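Local structure of stromal cell-derived factor 2-like protein (3MAL) at residues S121-G133 against R143-L155. The protein takes part in protein quality control and the unfolded protein response in the endoplasmic reticulum, forming a complex with ERDJ3B and BIP1 needed for accumulation of the immune receptor EFR. Sequence-based numbering, arbitrary orientation.
Sequences SDTGDHWKLIIEG and RVRLQHIDTSGYL
His148 NE2 donates to Gly124 O at 2.7 Å, with the acceptor lying in the plane of the imidazole but the nitrogen standing above the carbonyl plane. His148 ND1 and Thr151 OG1 share a hydrogen bond of 2.7 Å, so both ends fix the ring's rotation. Next door, Thr123 OG1 gives a 2.6 Å bond to the syn lone pair of Asp150 OD2, and water 1 links Thr123 O and His126 O to Asp150 N. At the far end, Arg145 NE forms a salt bridge with Glu132 OE2 (2.9 Å), approaching from above the carboxylate; the two flat groups are turned 72° apart, while Arg145 NH1 is held by Lys179 O and Asn182 OD1. Between these ends runs a regular antiparallel pairing, Lys128 with Gln147 and Ile130 with Arg145 each exchanging two backbone bonds.

The non-hydrogen-bonded pairing of Trp127 with His148 sets His148 CB over the six-membered ring of Trp127, 3.9 Å from its centroid. CG anti to the backbone N (chi1 -173°) then turns the imidazole edge to that ring, a T-shaped pair, and brings NE2 to Gly124. Leu129 CD1 wedges between Val144 CB (3.7 Å) and Leu146 CD2. On the sheet face carrying Lys128, Ile130, Arg145 and Gln147, Ile130 CD1 meets the edge of the Tyr154 ring.

The hairpin 127-131/143-148 belongs to the six-stranded barrel of this MIR beta-trefoil, flanked by strands 85-90 and 184-190; Trp127 NE1 reaches Leu97 O in strand 96-100.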
ATOM      1  N   SER A 121       5.163 -14.751  -3.930  1.00 17.18           N
ATOM      2  CA  SER A 121       5.443 -13.546  -3.162  1.00 15.99           C
ATOM      3  C   SER A 121       6.931 -13.578  -2.854  1.00 16.02           C
ATOM      4  O   SER A 121       7.513 -14.665  -2.700  1.00 16.29           O
ATOM      5  CB  SER A 121       4.612 -13.537  -1.860  1.00 16.01           C
ATOM      6  OG  SER A 121       4.850 -12.379  -1.067  1.00 13.58           O
ATOM      7  N   ASP A 122       7.566 -12.411  -2.803  1.00 14.94           N
ATOM      8  CA  ASP A 122       8.956 -12.327  -2.337  1.00 14.57           C
ATOM      9  C   ASP A 122       9.183 -11.147  -1.392  1.00 14.08           C
ATOM     10  O   ASP A 122       8.231 -10.425  -1.081  1.00 14.28           O
ATOM     11  CB  ASP A 122       9.970 -12.374  -3.495  1.00 14.15           C
ATOM     12  CG  ASP A 122       9.921 -11.167  -4.400  1.00 13.62           C
ATOM     13  OD1 ASP A 122       9.637 -10.037  -3.942  1.00 13.51           O
ATOM     14  OD2 ASP A 122      10.216 -11.342  -5.598  1.00 16.06           O
ATOM     15  N   THR A 123      10.418 -10.957  -0.911  1.00 13.01           N
ATOM     16  CA  THR A 123      10.701  -9.845   0.035  1.00 12.01           C
ATOM     17  C   THR A 123      10.389  -8.434  -0.521  1.00 11.17           C
ATOM     18  O   THR A 123      10.242  -7.468   0.237  1.00  9.73           O
ATOM     19  CB  THR A 123      12.150  -9.875   0.599  1.00 12.23           C
ATOM     20  OG1 THR A 123      13.086  -9.610  -0.441  1.00 12.00           O
ATOM     21  CG2 THR A 123      12.472 -11.224   1.260  1.00 14.41           C
ATOM     22  N   GLY A 124      10.300  -8.314  -1.844  1.00  9.99           N
ATOM     23  CA  GLY A 124       9.956  -7.031  -2.448  1.00  9.49           C
ATOM     24  C   GLY A 124       8.510  -6.644  -2.150  1.00  9.48           C
ATOM     25  O   GLY A 124       8.103  -5.514  -2.425  1.00  8.90           O
ATOM     26  N   ASP A 125       7.746  -7.595  -1.600  1.00  9.16           N
ATOM     27  CA  ASP A 125       6.370  -7.361  -1.139  1.00  9.13           C
ATOM     28  C   ASP A 125       6.313  -6.865   0.320  1.00  9.10           C
ATOM     29  O   ASP A 125       5.229  -6.677   0.869  1.00  8.91           O
ATOM     30  CB  ASP A 125       5.549  -8.653  -1.259  1.00  9.39           C
ATOM     31  CG  ASP A 125       5.449  -9.165  -2.690  1.00  9.31           C
ATOM     32  OD1 ASP A 125       5.541  -8.379  -3.667  1.00 10.67           O
ATOM     33  OD2 ASP A 125       5.274 -10.382  -2.843  1.00  8.93           O
ATOM     34  N   HIS A 126       7.477  -6.650   0.945  1.00  8.39           N
ATOM     35  CA  HIS A 126       7.531  -6.337   2.381  1.00  8.60           C
ATOM     36  C   HIS A 126       7.622  -4.832   2.667  1.00  8.16           C
ATOM     37  O   HIS A 126       8.455  -4.128   2.086  1.00  8.82           O
ATOM     38  CB  HIS A 126       8.685  -7.124   3.052  1.00  8.02           C
ATOM     39  CG  HIS A 126       8.540  -8.612   2.936  1.00  8.34           C
ATOM     40  ND1 HIS A 126       9.417  -9.497   3.535  1.00  8.00           N
ATOM     41  CD2 HIS A 126       7.613  -9.369   2.298  1.00  7.66           C
ATOM     42  CE1 HIS A 126       9.041 -10.736   3.256  1.00  9.45           C
ATOM     43  NE2 HIS A 126       7.944 -10.685   2.517  1.00 10.27           N
ATOM     44  N   TRP A 127       6.749  -4.353   3.566  1.00  8.13           N
ATOM     45  CA  TRP A 127       6.667  -2.940   3.950  1.00  8.56           C
ATOM     46  C   TRP A 127       6.662  -2.831   5.462  1.00  9.26           C
ATOM     47  O   TRP A 127       5.990  -3.626   6.153  1.00 10.49           O
ATOM     48  CB  TRP A 127       5.386  -2.291   3.393  1.00  8.31           C
ATOM     49  CG  TRP A 127       5.268  -2.384   1.881  1.00  7.71           C
ATOM     50  CD1 TRP A 127       4.833  -3.456   1.167  1.00  7.11           C
ATOM     51  CD2 TRP A 127       5.597  -1.366   0.919  1.00  8.52           C
ATOM     52  NE1 TRP A 127       4.869  -3.186  -0.186  1.00  6.19           N
ATOM     53  CE2 TRP A 127       5.327  -1.906  -0.367  1.00  8.57           C
ATOM     54  CE3 TRP A 127       6.074  -0.053   1.015  1.00  7.76           C
ATOM     55  CZ2 TRP A 127       5.546  -1.183  -1.550  1.00  7.46           C
ATOM     56  CZ3 TRP A 127       6.281   0.681  -0.169  1.00  9.41           C
ATOM     57  CH2 TRP A 127       6.007   0.109  -1.430  1.00  8.57           C
ATOM     58  N   LYS A 128       7.397  -1.858   5.988  1.00  8.94           N
ATOM     59  CA  LYS A 128       7.389  -1.636   7.434  1.00  9.75           C
ATOM     60  C   LYS A 128       6.327  -0.589   7.757  1.00  9.73           C
ATOM     61  O   LYS A 128       6.318   0.498   7.160  1.00  9.76           O
ATOM     62  CB  LYS A 128       8.786  -1.198   7.878  1.00 10.30           C
ATOM     63  CG  LYS A 128       8.951  -0.694   9.320  1.00 12.10           C
ATOM     64  CD  LYS A 128      10.310   0.042   9.329  1.00 18.72           C
ATOM     65  CE  LYS A 128      10.705   0.570  10.686  1.00 23.24           C
ATOM     66  NZ  LYS A 128      12.077   1.192  10.640  1.00 27.20           N
ATOM     67  N   LEU A 129       5.417  -0.926   8.672  1.00 10.59           N
ATOM     68  CA  LEU A 129       4.432   0.046   9.145  1.00 11.32           C
ATOM     69  C   LEU A 129       5.071   0.948  10.203  1.00 12.02           C
ATOM     70  O   LEU A 129       5.658   0.467  11.181  1.00 11.70           O
ATOM     71  CB  LEU A 129       3.174  -0.615   9.720  1.00 11.83           C
ATOM     72  CG  LEU A 129       2.199   0.409  10.338  1.00 12.09           C
ATOM     73  CD1 LEU A 129       1.344   1.125   9.262  1.00 12.92           C
ATOM     74  CD2 LEU A 129       1.311  -0.257  11.360  1.00 11.11           C
ATOM     75  N   ILE A 130       4.956   2.252   9.993  1.00 12.09           N
ATOM     76  CA  ILE A 130       5.522   3.231  10.916  1.00 14.12           C
ATOM     77  C   ILE A 130       4.400   4.144  11.360  1.00 14.21           C
ATOM     78  O   ILE A 130       3.870   4.917  10.558  1.00 14.41           O
ATOM     79  CB  ILE A 130       6.649   4.046  10.241  1.00 14.19           C
ATOM     80  CG1 ILE A 130       7.750   3.087   9.743  1.00 16.15           C
ATOM     81  CG2 ILE A 130       7.244   5.061  11.224  1.00 15.75           C
ATOM     82  CD1 ILE A 130       8.809   3.735   8.869  1.00 17.67           C
ATOM     83  N   ILE A 131       3.995   4.025  12.617  1.00 14.66           N
ATOM     84  CA  ILE A 131       2.922   4.880  13.106  1.00 15.93           C
ATOM     85  C   ILE A 131       3.525   6.197  13.567  1.00 17.78           C
ATOM     86  O   ILE A 131       4.447   6.211  14.376  1.00 17.64           O
ATOM     87  CB  ILE A 131       2.112   4.222  14.242  1.00 15.58           C
ATOM     88  CG1 ILE A 131       1.515   2.885  13.777  1.00 15.61           C
ATOM     89  CG2 ILE A 131       1.004   5.171  14.742  1.00 14.69           C
ATOM     90  CD1 ILE A 131       0.864   2.102  14.919  1.00 17.99           C
ATOM     91  N   GLU A 132       2.983   7.304  13.073  1.00 19.30           N
ATOM     92  CA  GLU A 132       3.618   8.594  13.318  1.00 22.13           C
ATOM     93  C   GLU A 132       3.635   9.071  14.783  1.00 22.88           C
ATOM     94  O   GLU A 132       4.687   9.497  15.284  1.00 24.23           O
ATOM     95  CB  GLU A 132       3.116   9.658  12.331  1.00 22.33           C
ATOM     96  CG  GLU A 132       3.793   9.475  10.977  1.00 26.66           C
ATOM     97  CD  GLU A 132       5.317   9.556  11.090  1.00 31.07           C
ATOM     98  OE1 GLU A 132       5.780  10.470  11.819  1.00 32.88           O
ATOM     99  OE2 GLU A 132       6.042   8.714  10.480  1.00 33.20           O
ATOM    100  N   GLY A 133       2.514   8.956  15.487  1.00 22.83           N
ATOM    101  CA  GLY A 133       2.503   9.243  16.934  1.00 22.63           C
ATOM    102  C   GLY A 133       3.127   8.148  17.806  1.00 22.41           C
ATOM    103  O   GLY A 133       3.885   7.295  17.329  1.00 22.55           O
ATOM    104  N   ARG A 143      -2.303   8.494  11.483  1.00 12.17           N
ATOM    105  CA  ARG A 143      -1.334   8.846  10.461  1.00 11.54           C
ATOM    106  C   ARG A 143      -0.190   7.844  10.495  1.00 10.47           C
ATOM    107  O   ARG A 143       0.378   7.569  11.566  1.00  9.38           O
ATOM    108  CB  ARG A 143      -0.842  10.269  10.716  1.00 11.67           C
ATOM    109  CG  ARG A 143      -1.967  11.317  10.612  1.00 14.65           C
ATOM    110  CD  ARG A 143      -1.574  12.655  11.238  1.00 17.50           C
ATOM    111  NE  ARG A 143      -1.046  13.549  10.213  1.00 22.29           N
ATOM    112  CZ  ARG A 143       0.235  13.866  10.057  1.00 25.48           C
ATOM    113  NH1 ARG A 143       1.156  13.375  10.885  1.00 28.21           N
ATOM    114  NH2 ARG A 143       0.592  14.688   9.074  1.00 25.92           N
ATOM    115  N   VAL A 144       0.117   7.262   9.333  1.00  9.22           N
ATOM    116  CA  VAL A 144       1.161   6.225   9.237  1.00  8.29           C
ATOM    117  C   VAL A 144       1.979   6.450   7.969  1.00  8.29           C
ATOM    118  O   VAL A 144       1.568   7.182   7.057  1.00  7.91           O
ATOM    119  CB  VAL A 144       0.566   4.755   9.204  1.00  7.28           C
ATOM    120  CG1 VAL A 144      -0.307   4.481  10.434  1.00  6.16           C
ATOM    121  CG2 VAL A 144      -0.238   4.493   7.901  1.00  6.02           C
ATOM    122  N   ARG A 145       3.137   5.808   7.919  1.00  8.96           N
ATOM    123  CA  ARG A 145       3.912   5.706   6.676  1.00  8.67           C
ATOM    124  C   ARG A 145       4.115   4.224   6.464  1.00  8.66           C
ATOM    125  O   ARG A 145       4.046   3.450   7.424  1.00  9.26           O
ATOM    126  CB  ARG A 145       5.269   6.412   6.807  1.00  8.49           C
ATOM    127  CG  ARG A 145       5.165   7.918   7.041  1.00  9.86           C
ATOM    128  CD  ARG A 145       6.533   8.642   6.941  1.00 14.82           C
ATOM    129  NE  ARG A 145       6.539   9.828   7.809  1.00 20.53           N
ATOM    130  CZ  ARG A 145       6.229  11.062   7.430  1.00 19.24           C
ATOM    131  NH1 ARG A 145       5.903  11.334   6.187  1.00 22.36           N
ATOM    132  NH2 ARG A 145       6.276  12.033   8.307  1.00 22.65           N
ATOM    133  N   LEU A 146       4.351   3.827   5.217  1.00  8.91           N
ATOM    134  CA  LEU A 146       4.769   2.456   4.899  1.00  8.31           C
ATOM    135  C   LEU A 146       6.105   2.525   4.163  1.00  9.04           C
ATOM    136  O   LEU A 146       6.212   3.103   3.072  1.00  7.90           O
ATOM    137  CB  LEU A 146       3.716   1.771   4.037  1.00  8.76           C
ATOM    138  CG  LEU A 146       2.376   1.467   4.712  1.00  9.71           C
ATOM    139  CD1 LEU A 146       1.348   1.187   3.658  1.00 11.87           C
ATOM    140  CD2 LEU A 146       2.518   0.293   5.671  1.00 12.44           C
ATOM    141  N   GLN A 147       7.122   1.934   4.771  1.00  9.64           N
ATOM    142  CA  GLN A 147       8.470   1.970   4.206  1.00  9.91           C
ATOM    143  C   GLN A 147       8.854   0.627   3.593  1.00  9.82           C
ATOM    144  O   GLN A 147       8.862  -0.403   4.261  1.00  9.83           O
ATOM    145  CB  GLN A 147       9.497   2.419   5.249  1.00  9.97           C
ATOM    146  CG  GLN A 147      10.883   2.659   4.628  1.00 11.08           C
ATOM    147  CD  GLN A 147      11.940   3.075   5.624  1.00 15.23           C
ATOM    148  OE1 GLN A 147      11.862   2.741   6.811  1.00 14.27           O
ATOM    149  NE2 GLN A 147      12.943   3.821   5.145  1.00 13.89           N
ATOM    150  N   HIS A 148       9.161   0.647   2.302  1.00  9.83           N
ATOM    151  CA  HIS A 148       9.515  -0.569   1.608  1.00 10.38           C
ATOM    152  C   HIS A 148      10.827  -1.089   2.212  1.00 10.26           C
ATOM    153  O   HIS A 148      11.816  -0.362   2.245  1.00 12.25           O
ATOM    154  CB  HIS A 148       9.640  -0.282   0.109  1.00  9.94           C
ATOM    155  CG  HIS A 148       9.849  -1.510  -0.740  1.00 10.22           C
ATOM    156  ND1 HIS A 148      11.030  -1.763  -1.407  1.00 10.86           N
ATOM    157  CD2 HIS A 148       9.020  -2.535  -1.047  1.00  6.54           C
ATOM    158  CE1 HIS A 148      10.923  -2.897  -2.082  1.00  9.80           C
ATOM    159  NE2 HIS A 148       9.711  -3.382  -1.884  1.00  8.44           N
ATOM    160  N   ILE A 149      10.818  -2.322   2.707  1.00 10.35           N
ATOM    161  CA  ILE A 149      12.009  -2.922   3.357  1.00 11.73           C
ATOM    162  C   ILE A 149      13.254  -2.935   2.453  1.00 11.82           C
ATOM    163  O   ILE A 149      14.310  -2.445   2.863  1.00 11.84           O
ATOM    164  CB  ILE A 149      11.768  -4.374   3.882  1.00 11.22           C
ATOM    165  CG1 ILE A 149      10.642  -4.435   4.923  1.00 10.84           C
ATOM    166  CG2 ILE A 149      13.107  -5.011   4.418  1.00 12.14           C
ATOM    167  CD1 ILE A 149      10.899  -3.696   6.230  1.00 11.56           C
ATOM    168  N   ASP A 150      13.117  -3.448   1.225  1.00 12.31           N
ATOM    169  CA  ASP A 150      14.282  -3.704   0.361  1.00 13.20           C
ATOM    170  C   ASP A 150      14.941  -2.459  -0.208  1.00 13.41           C
ATOM    171  O   ASP A 150      16.166  -2.433  -0.384  1.00 13.58           O
ATOM    172  CB  ASP A 150      13.942  -4.718  -0.759  1.00 13.44           C
ATOM    173  CG  ASP A 150      13.844  -6.151  -0.237  1.00 13.96           C
ATOM    174  OD1 ASP A 150      14.256  -6.385   0.911  1.00 13.67           O
ATOM    175  OD2 ASP A 150      13.346  -7.045  -0.947  1.00 12.45           O
ATOM    176  N   THR A 151      14.140  -1.431  -0.494  1.00 13.04           N
ATOM    177  CA  THR A 151      14.651  -0.199  -1.085  1.00 12.58           C
ATOM    178  C   THR A 151      14.714   0.967  -0.109  1.00 12.64           C
ATOM    179  O   THR A 151      15.328   1.981  -0.414  1.00 12.71           O
ATOM    180  CB  THR A 151      13.782   0.281  -2.277  1.00 13.29           C
ATOM    181  OG1 THR A 151      12.435   0.478  -1.832  1.00 12.29           O
ATOM    182  CG2 THR A 151      13.807  -0.710  -3.437  1.00 12.21           C
ATOM    183  N   SER A 152      14.054   0.839   1.041  1.00 11.79           N
ATOM    184  CA  SER A 152      13.857   1.953   1.977  1.00 11.44           C
ATOM    185  C   SER A 152      12.972   3.110   1.453  1.00 11.03           C
ATOM    186  O   SER A 152      12.913   4.161   2.084  1.00 12.37           O
ATOM    187  CB  SER A 152      15.206   2.498   2.492  1.00 12.44           C
ATOM    188  OG  SER A 152      15.925   1.497   3.156  1.00 12.61           O
ATOM    189  N   GLY A 153      12.265   2.911   0.338  1.00 10.28           N
ATOM    190  CA  GLY A 153      11.319   3.909  -0.177  1.00  9.95           C
ATOM    191  C   GLY A 153      10.032   4.021   0.651  1.00  9.81           C
ATOM    192  O   GLY A 153       9.447   2.996   1.023  1.00 10.69           O
ATOM    193  N   TYR A 154       9.600   5.239   0.982  1.00  9.06           N
ATOM    194  CA  TYR A 154       8.284   5.433   1.599  1.00  8.33           C
ATOM    195  C   TYR A 154       7.260   5.449   0.479  1.00  8.27           C
ATOM    196  O   TYR A 154       7.472   6.112  -0.544  1.00  7.96           O
ATOM    197  CB  TYR A 154       8.209   6.761   2.378  1.00  8.76           C
ATOM    198  CG  TYR A 154       9.177   6.803   3.513  1.00  9.30           C
ATOM    199  CD1 TYR A 154       8.920   6.083   4.685  1.00  9.41           C
ATOM    200  CD2 TYR A 154      10.379   7.506   3.408  1.00  9.77           C
ATOM    201  CE1 TYR A 154       9.804   6.100   5.748  1.00 12.69           C
ATOM    202  CE2 TYR A 154      11.281   7.532   4.482  1.00 12.70           C
ATOM    203  CZ  TYR A 154      10.979   6.808   5.648  1.00 13.15           C
ATOM    204  OH  TYR A 154      11.838   6.783   6.731  1.00 13.33           O
ATOM    205  N   LEU A 155       6.173   4.697   0.664  1.00  7.95           N
ATOM    206  CA  LEU A 155       5.024   4.767  -0.229  1.00  7.17           C
ATOM    207  C   LEU A 155       4.579   6.236  -0.331  1.00  7.61           C
ATOM    208  O   LEU A 155       4.323   6.903   0.688  1.00  7.61           O
ATOM    209  CB  LEU A 155       3.871   3.899   0.327  1.00  7.14           C
ATOM    210  CG  LEU A 155       2.635   3.820  -0.573  1.00  7.46           C
ATOM    211  CD1 LEU A 155       2.956   2.968  -1.813  1.00  8.48           C
ATOM    212  CD2 LEU A 155       1.466   3.221   0.220  1.00  6.74           C
TER
HETATM  213  O   HOH W   1      10.763  -4.871   0.561  1.00  8.69           O
HETATM  214  O   HOH W   2      -0.126   8.612  14.343  1.00 19.87           O